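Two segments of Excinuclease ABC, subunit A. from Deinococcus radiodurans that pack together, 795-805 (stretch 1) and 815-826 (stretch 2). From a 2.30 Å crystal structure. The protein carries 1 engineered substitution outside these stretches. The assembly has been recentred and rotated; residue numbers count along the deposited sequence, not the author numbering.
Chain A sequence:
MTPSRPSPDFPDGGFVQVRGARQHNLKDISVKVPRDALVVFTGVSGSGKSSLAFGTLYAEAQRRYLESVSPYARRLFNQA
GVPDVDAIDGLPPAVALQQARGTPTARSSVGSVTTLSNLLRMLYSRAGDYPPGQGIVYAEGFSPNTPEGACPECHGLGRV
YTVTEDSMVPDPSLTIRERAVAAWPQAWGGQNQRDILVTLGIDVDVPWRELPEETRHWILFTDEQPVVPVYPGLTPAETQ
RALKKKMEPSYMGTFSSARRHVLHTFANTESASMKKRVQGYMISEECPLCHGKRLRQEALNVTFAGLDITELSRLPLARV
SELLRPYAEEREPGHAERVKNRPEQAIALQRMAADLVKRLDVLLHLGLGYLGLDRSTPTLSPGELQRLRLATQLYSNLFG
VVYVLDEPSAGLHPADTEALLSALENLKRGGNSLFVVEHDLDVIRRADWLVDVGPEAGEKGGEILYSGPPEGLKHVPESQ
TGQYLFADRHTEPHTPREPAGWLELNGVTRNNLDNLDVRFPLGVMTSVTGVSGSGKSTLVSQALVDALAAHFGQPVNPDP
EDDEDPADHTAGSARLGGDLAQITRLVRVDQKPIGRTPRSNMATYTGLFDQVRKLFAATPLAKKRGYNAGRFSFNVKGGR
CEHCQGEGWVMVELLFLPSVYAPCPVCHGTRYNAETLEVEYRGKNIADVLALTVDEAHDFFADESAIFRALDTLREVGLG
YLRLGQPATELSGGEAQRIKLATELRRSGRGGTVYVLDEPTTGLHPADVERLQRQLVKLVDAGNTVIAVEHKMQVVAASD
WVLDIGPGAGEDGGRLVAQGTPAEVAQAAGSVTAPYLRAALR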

ATOM      1  N   VAL A 795      43.215   0.230 -10.312  1.00 57.56           N
ATOM      2  CA  VAL A 795      43.356   1.659 -10.544  1.00 57.21           C
ATOM      3  C   VAL A 795      44.485   2.270  -9.724  1.00 56.61           C
ATOM      4  O   VAL A 795      45.189   3.161 -10.196  1.00 57.32           O
ATOM      5  CB  VAL A 795      42.030   2.390 -10.223  1.00 57.11           C
ATOM      6  CG1 VAL A 795      42.247   3.899 -10.129  1.00 57.80           C
ATOM      7  CG2 VAL A 795      40.993   2.071 -11.279  1.00 57.40           C
ATOM      8  N   VAL A 796      44.639   1.795  -8.496  1.00 55.84           N
ATOM      9  CA  VAL A 796      45.698   2.245  -7.586  1.00 54.89           C
ATOM     10  C   VAL A 796      47.094   1.866  -8.109  1.00 54.22           C
ATOM     11  O   VAL A 796      48.070   2.554  -7.851  1.00 54.32           O
ATOM     12  CB  VAL A 796      45.442   1.706  -6.155  1.00 54.73           C
ATOM     13  CG1 VAL A 796      46.560   2.097  -5.176  1.00 55.07           C
ATOM     14  CG2 VAL A 796      44.115   2.225  -5.652  1.00 54.55           C
ATOM     15  N   ALA A 797      47.156   0.783  -8.873  1.00 53.68           N
ATOM     16  CA  ALA A 797      48.379   0.285  -9.464  1.00 52.95           C
ATOM     17  C   ALA A 797      48.879   1.130 -10.651  1.00 52.87           C
ATOM     18  O   ALA A 797      50.036   1.016 -11.053  1.00 52.93           O
ATOM     19  CB  ALA A 797      48.188  -1.165  -9.877  1.00 52.51           C
ATOM     20  N   ALA A 798      48.014   1.964 -11.221  1.00 52.99           N
ATOM     21  CA  ALA A 798      48.425   2.859 -12.310  1.00 52.56           C
ATOM     22  C   ALA A 798      48.426   4.346 -11.925  1.00 52.57           C
ATOM     23  O   ALA A 798      48.526   5.218 -12.790  1.00 53.19           O
ATOM     24  CB  ALA A 798      47.584   2.620 -13.544  1.00 52.51           C
ATOM     25  N   SER A 799      48.339   4.636 -10.627  1.00 52.19           N
ATOM     26  CA  SER A 799      48.546   5.995 -10.121  1.00 51.67           C
ATOM     27  C   SER A 799      50.011   6.385 -10.240  1.00 51.06           C
ATOM     28  O   SER A 799      50.840   5.557 -10.626  1.00 51.58           O
ATOM     29  CB  SER A 799      48.117   6.073  -8.665  1.00 51.56           C
ATOM     30  OG  SER A 799      46.758   5.713  -8.564  1.00 53.72           O
ATOM     31  N   ASP A 800      50.322   7.645  -9.919  1.00 50.11           N
ATOM     32  CA  ASP A 800      51.714   8.132  -9.808  1.00 48.95           C
ATOM     33  C   ASP A 800      52.179   8.245  -8.351  1.00 48.22           C
ATOM     34  O   ASP A 800      53.384   8.221  -8.076  1.00 48.07           O
ATOM     35  CB  ASP A 800      51.865   9.490 -10.492  1.00 48.47           C
ATOM     36  CG  ASP A 800      51.473   9.459 -11.954  1.00 48.78           C
ATOM     37  OD1 ASP A 800      52.188   8.785 -12.722  1.00 50.53           O
ATOM     38  OD2 ASP A 800      50.465  10.099 -12.343  1.00 46.20           O
ATOM     39  N   TRP A 801      51.211   8.384  -7.440  1.00 47.57           N
ATOM     40  CA  TRP A 801      51.430   8.487  -5.990  1.00 47.11           C
ATOM     41  C   TRP A 801      50.259   7.817  -5.239  1.00 47.65           C
ATOM     42  O   TRP A 801      49.201   7.592  -5.837  1.00 47.73           O
ATOM     43  CB  TRP A 801      51.557   9.959  -5.596  1.00 46.29           C
ATOM     44  CG  TRP A 801      52.123  10.204  -4.227  1.00 44.96           C
ATOM     45  CD1 TRP A 801      51.416  10.487  -3.098  1.00 43.11           C
ATOM     46  CD2 TRP A 801      53.509  10.196  -3.844  1.00 45.00           C
ATOM     47  NE1 TRP A 801      52.254  10.653  -2.040  1.00 43.94           N
ATOM     48  CE2 TRP A 801      53.553  10.486  -2.461  1.00 45.36           C
ATOM     49  CE3 TRP A 801      54.715   9.981  -4.532  1.00 44.82           C
ATOM     50  CZ2 TRP A 801      54.763  10.555  -1.743  1.00 44.77           C
ATOM     51  CZ3 TRP A 801      55.921  10.057  -3.819  1.00 44.14           C
ATOM     52  CH2 TRP A 801      55.930  10.331  -2.439  1.00 44.46           C
ATOM     53  N   VAL A 802      50.449   7.473  -3.959  1.00 48.02           N
ATOM     54  CA  VAL A 802      49.410   6.804  -3.139  1.00 48.84           C
ATOM     55  C   VAL A 802      49.439   7.254  -1.674  1.00 49.39           C
ATOM     56  O   VAL A 802      50.504   7.365  -1.077  1.00 49.56           O
ATOM     57  CB  VAL A 802      49.499   5.235  -3.186  1.00 48.97           C
ATOM     58  CG1 VAL A 802      48.463   4.600  -2.263  1.00 48.61           C
ATOM     59  CG2 VAL A 802      49.333   4.690  -4.606  1.00 48.32           C
ATOM     60  N   LEU A 803      48.258   7.502  -1.109  1.00 50.23           N
ATOM     61  CA  LEU A 803      48.097   7.851   0.308  1.00 51.24           C
ATOM     62  C   LEU A 803      47.252   6.810   1.046  1.00 51.50           C
ATOM     63  O   LEU A 803      46.030   6.751   0.883  1.00 51.54           O
ATOM     64  CB  LEU A 803      47.447   9.236   0.454  1.00 51.12           C
ATOM     65  CG  LEU A 803      48.290  10.505   0.662  1.00 52.17           C
ATOM     66  CD1 LEU A 803      49.227  10.784  -0.497  1.00 51.57           C
ATOM     67  CD2 LEU A 803      47.361  11.686   0.840  1.00 51.65           C
ATOM     68  N   ASP A 804      47.901   5.989   1.855  1.00 52.01           N
ATOM     69  CA  ASP A 804      47.192   4.966   2.610  1.00 52.74           C
ATOM     70  C   ASP A 804      46.750   5.546   3.943  1.00 53.09           C
ATOM     71  O   ASP A 804      47.566   6.007   4.728  1.00 53.82           O
ATOM     72  CB  ASP A 804      48.071   3.731   2.824  1.00 52.76           C
ATOM     73  CG  ASP A 804      47.272   2.516   3.201  1.00 52.82           C
ATOM     74  OD1 ASP A 804      46.272   2.242   2.518  1.00 54.37           O
ATOM     75  OD2 ASP A 804      47.638   1.809   4.160  1.00 54.89           O
ATOM     76  N   ILE A 805      45.450   5.525   4.189  1.00 53.76           N
ATOM     77  CA  ILE A 805      44.881   6.189   5.343  1.00 53.91           C
ATOM     78  C   ILE A 805      44.485   5.199   6.419  1.00 54.11           C
ATOM     79  O   ILE A 805      43.981   4.113   6.122  1.00 53.60           O
ATOM     80  CB  ILE A 805      43.687   7.085   4.939  1.00 53.66           C
ATOM     81  CG1 ILE A 805      44.165   8.259   4.063  1.00 54.79           C
ATOM     82  CG2 ILE A 805      42.925   7.590   6.162  1.00 53.32           C
ATOM     83  CD1 ILE A 805      45.369   9.082   4.615  1.00 53.67           C
ATOM     84  N   ARG A 815      44.885   7.855  10.651  1.00 56.85           N
ATOM     85  CA  ARG A 815      46.308   8.165  10.570  1.00 56.57           C
ATOM     86  C   ARG A 815      46.750   8.050   9.124  1.00 55.41           C
ATOM     87  O   ARG A 815      46.221   7.238   8.381  1.00 55.08           O
ATOM     88  CB  ARG A 815      47.125   7.167  11.407  1.00 56.41           C
ATOM     89  CG  ARG A 815      47.199   7.414  12.908  1.00 56.84           C
ATOM     90  CD  ARG A 815      47.979   6.271  13.653  1.00 58.20           C
ATOM     91  NE  ARG A 815      48.944   5.541  12.810  1.00 62.48           N
ATOM     92  CZ  ARG A 815      50.115   6.021  12.372  1.00 64.55           C
ATOM     93  NH1 ARG A 815      50.501   7.255  12.684  1.00 66.15           N
ATOM     94  NH2 ARG A 815      50.902   5.273  11.601  1.00 65.01           N
ATOM     95  N   LEU A 816      47.729   8.857   8.728  1.00 54.39           N
ATOM     96  CA  LEU A 816      48.417   8.618   7.474  1.00 53.27           C
ATOM     97  C   LEU A 816      49.323   7.434   7.761  1.00 52.58           C
ATOM     98  O   LEU A 816      50.188   7.525   8.614  1.00 52.31           O
ATOM     99  CB  LEU A 816      49.223   9.847   7.043  1.00 53.21           C
ATOM    100  CG  LEU A 816      49.988   9.759   5.718  1.00 53.12           C
ATOM    101  CD1 LEU A 816      49.067   9.404   4.576  1.00 51.88           C
ATOM    102  CD2 LEU A 816      50.689  11.054   5.411  1.00 53.27           C
ATOM    103  N   VAL A 817      49.103   6.307   7.091  1.00 51.97           N
ATOM    104  CA  VAL A 817      49.855   5.096   7.459  1.00 51.47           C
ATOM    105  C   VAL A 817      50.887   4.635   6.421  1.00 51.02           C
ATOM    106  O   VAL A 817      51.726   3.780   6.710  1.00 51.57           O
ATOM    107  CB  VAL A 817      48.928   3.939   7.953  1.00 51.41           C
ATOM    108  CG1 VAL A 817      48.568   2.986   6.831  1.00 50.86           C
ATOM    109  CG2 VAL A 817      49.588   3.203   9.092  1.00 51.15           C
ATOM    110  N   ALA A 818      50.806   5.198   5.221  1.00 50.15           N
ATOM    111  CA  ALA A 818      51.821   5.019   4.195  1.00 49.33           C
ATOM    112  C   ALA A 818      51.546   6.011   3.098  1.00 49.00           C
ATOM    113  O   ALA A 818      50.396   6.392   2.884  1.00 49.09           O
ATOM    114  CB  ALA A 818      51.809   3.611   3.643  1.00 49.29           C
ATOM    115  N   GLN A 819      52.614   6.427   2.421  1.00 48.58           N
ATOM    116  CA  GLN A 819      52.545   7.326   1.269  1.00 48.12           C
ATOM    117  C   GLN A 819      53.769   7.102   0.365  1.00 47.86           C
ATOM    118  O   GLN A 819      54.842   6.747   0.858  1.00 47.80           O
ATOM    119  CB  GLN A 819      52.428   8.781   1.730  1.00 47.81           C
ATOM    120  CG  GLN A 819      53.661   9.350   2.442  1.00 48.47           C
ATOM    121  CD  GLN A 819      53.385  10.665   3.158  1.00 48.65           C
ATOM    122  OE1 GLN A 819      52.631  11.518   2.671  1.00 49.54           O
ATOM    123  NE2 GLN A 819      53.993  10.832   4.329  1.00 48.82           N
ATOM    124  N   GLY A 820      53.599   7.295  -0.945  1.00 47.35           N
ATOM    125  CA  GLY A 820      54.656   7.025  -1.939  1.00 47.23           C
ATOM    126  C   GLY A 820      54.083   6.577  -3.278  1.00 47.43           C
ATOM    127  O   GLY A 820      52.873   6.638  -3.487  1.00 47.10           O
ATOM    128  N   THR A 821      54.942   6.128  -4.191  1.00 47.58           N
ATOM    129  CA  THR A 821      54.482   5.530  -5.453  1.00 47.92           C
ATOM    130  C   THR A 821      53.785   4.195  -5.143  1.00 48.46           C
ATOM    131  O   THR A 821      53.926   3.689  -4.029  1.00 48.81           O
ATOM    132  CB  THR A 821      55.652   5.293  -6.411  1.00 48.19           C
ATOM    133  OG1 THR A 821      56.693   4.584  -5.727  1.00 47.60           O
ATOM    134  CG2 THR A 821      56.221   6.627  -6.923  1.00 48.34           C
ATOM    135  N   PRO A 822      53.001   3.630  -6.093  1.00 48.42           N
ATOM    136  CA  PRO A 822      52.384   2.332  -5.780  1.00 48.20           C
ATOM    137  C   PRO A 822      53.390   1.255  -5.357  1.00 48.47           C
ATOM    138  O   PRO A 822      53.178   0.575  -4.348  1.00 47.79           O
ATOM    139  CB  PRO A 822      51.676   1.953  -7.089  1.00 48.73           C
ATOM    140  CG  PRO A 822      51.474   3.239  -7.818  1.00 47.73           C
ATOM    141  CD  PRO A 822      52.614   4.121  -7.431  1.00 48.29           C
ATOM    142  N   ALA A 823      54.480   1.129  -6.119  1.00 49.07           N
ATOM    143  CA  ALA A 823      55.602   0.217  -5.841  1.00 49.14           C
ATOM    144  C   ALA A 823      56.271   0.426  -4.477  1.00 49.79           C
ATOM    145  O   ALA A 823      56.663  -0.549  -3.817  1.00 49.95           O
ATOM    146  CB  ALA A 823      56.655   0.335  -6.949  1.00 49.07           C
ATOM    147  N   GLU A 824      56.446   1.689  -4.083  1.00 50.06           N
ATOM    148  CA  GLU A 824      56.958   2.028  -2.753  1.00 50.30           C
ATOM    149  C   GLU A 824      55.981   1.556  -1.669  1.00 50.12           C
ATOM    150  O   GLU A 824      56.360   0.799  -0.779  1.00 50.43           O
ATOM    151  CB  GLU A 824      57.250   3.536  -2.635  1.00 50.06           C
ATOM    152  CG  GLU A 824      58.652   3.951  -3.135  1.00 50.75           C
ATOM    153  CD  GLU A 824      58.864   5.485  -3.270  1.00 51.25           C
ATOM    154  OE1 GLU A 824      57.982   6.270  -2.860  1.00 51.78           O
ATOM    155  OE2 GLU A 824      59.929   5.908  -3.791  1.00 52.26           O
ATOM    156  N   VAL A 825      54.728   1.982  -1.781  1.00 49.87           N
ATOM    157  CA  VAL A 825      53.644   1.625  -0.849  1.00 49.95           C
ATOM    158  C   VAL A 825      53.288   0.129  -0.770  1.00 50.00           C
ATOM    159  O   VAL A 825      52.694  -0.312   0.209  1.00 50.09           O
ATOM    160  CB  VAL A 825      52.360   2.454  -1.160  1.00 49.49           C
ATOM    161  CG1 VAL A 825      51.201   2.052  -0.255  1.00 49.18           C
ATOM    162  CG2 VAL A 825      52.644   3.933  -0.995  1.00 48.73           C
ATOM    163  N   ALA A 826      53.647  -0.635  -1.800  1.00 50.38           N
ATOM    164  CA  ALA A 826      53.351  -2.064  -1.885  1.00 50.31           C
ATOM    165  C   ALA A 826      54.238  -2.859  -0.951  1.00 50.85           C
ATOM    166  O   ALA A 826      54.021  -4.054  -0.757  1.00 51.19           O
ATOM    167  CB  ALA A 826      53.543  -2.553  -3.300  1.00 49.75           C
TER

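The two segments pair as antiparallel strands, 801-805 against 816-820, with their N-to-C directions 173° apart, and together they bury 707 Å². At the start of stretch 2, Arg815 contributes mainly its backbone: its O accepts a CA-H...O contact from Ile805 CA at 3.5 Å. Leu816 then supplies an apolar contact on the face it shares with Leu803 and Ile805, its CD1 lying 3.7 Å from Ile805 CD1 and 4.1 Å from Leu803 CG. A beta bulge follows, where the register shifts by one between Asp804 and Ile805. Asp804 O consequently receives two amides, Val817 N at 2.8 Å and, weakly, Ala818 N at 3.4 Å. Asp804 N returns a bond to Ala818 O at 2.7 Å. The small side chain of Ala818 sits beside that of Asp804, CB to CB 3.8 Å, while both Asp804 carboxylate oxygens are hydrogen-bonded elsewhere in the structure.

Gln819 faces the Leu803 side of the sheet, and its CA makes a close CA-H...O contact with Val802 O at 3.1 Å. Gly820 N also donates to Val802 O at 3.1 Å; the reciprocal bond from Val802 N to Gly820 O is short, 2.6 Å, but weak because its angle is poor. The Trp801 ring lies across Gly820, whose CA is 3.5 Å from the centroid of the six-membered ring and nearly on its normal. Trp801 NE1 is buried without a partner. Glycine suits this position: its phi of 149° would jam a CB against the preceding carbonyl, and that CB would also clash with Glu824 OE1.

Thr821 caps the following helix, its OG1 accepting a weak bond from Glu824 N at 3.3 Å. Pro822, compact and apolar, packs its CG 3.5 Å from Val796 O and 4.1 Å from Val802 CG2. One turn on, Val825 points toward stretch 1 and places CG2 4.0 Å from Val802 CB.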